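Local coordinates for transcriptional regulator, putative (Vibrio cholerae O1 biovar eltor str. N16961, PDB 3BJN), which probably acts as an IclR-family transcriptional repressor of allantoin and glyoxylate utilization operons, this chain being its C-terminal, GAF-like regulatory domain, at residues E101-K104 with I105-H108. Residues are numbered along the deposited sequence; the frame is centred on the assembly and turned at random.
Sequences EFEK and IRRH
H108 folds its imidazole back onto the carbonyl of K104 in the last turn of the amphipathic helix 96-108, part of the IclR C-terminal domain. K104 O is gripped twice: H108 N gives the ordinary i to i+4 backbone bond, and ND1 of the ring adds a second at 3.0 Å from K104 O. The ND1 bond is bent, 142° at the hydrogen, and arrives from above the carbonyl plane, 44° out of it. CG of H108 lies beside its own backbone N (chi1 -75°), which turns the ring back over the preceding turn, with ND1 3.6 Å from K104 CG.

R107 and R106 also run back along the helix. The R107 chain bends at chi3 and brings one guanidinium face over K104 CA, which lies 3.5 Å from the guanidinium plane of R107, offset toward the rim. R106 turns a face to F102 O, and its NH1 sits 3.7 Å from F102 CB while donating to A75 O of helix 67-76. Opposite charge is near but not joined: E103 OE2 stays 5.1 Å from R106 NH2.

The buried side is apolar. F102 packs on L74 and A75 of helix 67-76 and on C82 and L86 of helix 79-88, and I105 touches Y76. At the border of this side the bent E101 chain crosses I105, bringing OE2 to 3.4 Å from I105 CD1.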
# COMPACT_ATOMS: atom_id res chain seq x y z
N GLU A 101 -3.49 14.24 -6.76
CA GLU A 101 -3.23 13.20 -5.75
C GLU A 101 -1.85 12.60 -5.99
O GLU A 101 -1.08 12.43 -5.05
CB GLU A 101 -4.33 12.11 -5.73
CG GLU A 101 -4.12 10.95 -4.69
CD GLU A 101 -4.12 11.35 -3.19
OE1 GLU A 101 -4.59 12.45 -2.82
OE2 GLU A 101 -3.64 10.54 -2.34
N PHE A 102 -1.54 12.27 -7.25
CA PHE A 102 -0.24 11.66 -7.54
C PHE A 102 0.93 12.59 -7.23
O PHE A 102 1.94 12.14 -6.68
CB PHE A 102 -0.13 11.17 -8.98
CG PHE A 102 -1.13 10.10 -9.34
CD1 PHE A 102 -1.56 9.16 -8.39
CD2 PHE A 102 -1.62 10.03 -10.63
CE1 PHE A 102 -2.49 8.16 -8.75
CE2 PHE A 102 -2.53 9.05 -10.99
CZ PHE A 102 -2.96 8.10 -10.05
N GLU A 103 0.78 13.87 -7.56
CA GLU A 103 1.82 14.86 -7.24
C GLU A 103 2.01 14.98 -5.73
O GLU A 103 3.15 15.02 -5.23
CB GLU A 103 1.50 16.22 -7.85
CG GLU A 103 1.66 16.27 -9.38
CD GLU A 103 0.89 17.41 -10.02
OE1 GLU A 103 0.51 18.36 -9.31
OE2 GLU A 103 0.64 17.35 -11.25
N LYS A 104 0.90 15.03 -4.99
CA LYS A 104 0.96 15.08 -3.52
C LYS A 104 1.68 13.86 -2.97
O LYS A 104 2.55 13.96 -2.10
CB LYS A 104 -0.45 15.16 -2.96
CG LYS A 104 -0.53 15.20 -1.44
CD LYS A 104 -1.93 14.82 -0.96
CE LYS A 104 -2.10 15.17 0.52
NZ LYS A 104 -3.52 15.08 0.98
N ILE A 105 1.32 12.68 -3.48
CA ILE A 105 1.96 11.46 -3.03
C ILE A 105 3.48 11.46 -3.29
O ILE A 105 4.26 11.13 -2.39
CB ILE A 105 1.29 10.22 -3.67
CG1 ILE A 105 -0.14 10.10 -3.13
CG2 ILE A 105 2.12 8.96 -3.42
CD1 ILE A 105 -0.98 9.09 -3.88
N ARG A 106 3.89 11.86 -4.49
CA ARG A 106 5.31 11.89 -4.83
C ARG A 106 6.10 12.92 -4.01
O ARG A 106 7.27 12.70 -3.69
CB ARG A 106 5.50 12.08 -6.35
CG ARG A 106 5.05 10.85 -7.11
CD ARG A 106 5.39 10.92 -8.57
NE ARG A 106 4.66 11.98 -9.23
CZ ARG A 106 3.67 11.81 -10.11
NH1 ARG A 106 3.25 10.60 -10.46
NH2 ARG A 106 3.09 12.87 -10.65
N ARG A 107 5.43 14.01 -3.63
CA ARG A 107 6.01 15.05 -2.77
C ARG A 107 6.24 14.49 -1.35
O ARG A 107 7.29 14.71 -0.73
CB ARG A 107 5.05 16.25 -2.73
CG ARG A 107 5.38 17.39 -1.77
CD ARG A 107 4.17 18.35 -1.68
NE ARG A 107 3.54 18.53 -2.99
CZ ARG A 107 2.22 18.58 -3.21
NH1 ARG A 107 1.76 18.74 -4.44
NH2 ARG A 107 1.37 18.49 -2.20
N HIS A 108 5.26 13.74 -0.85
CA HIS A 108 5.34 13.23 0.54
C HIS A 108 6.11 11.91 0.69
O HIS A 108 6.70 11.63 1.74
CB HIS A 108 3.92 13.07 1.10
CG HIS A 108 3.28 14.37 1.46
ND1 HIS A 108 2.31 14.97 0.69
CD2 HIS A 108 3.50 15.21 2.50
CE1 HIS A 108 1.95 16.11 1.25
NE2 HIS A 108 2.65 16.28 2.35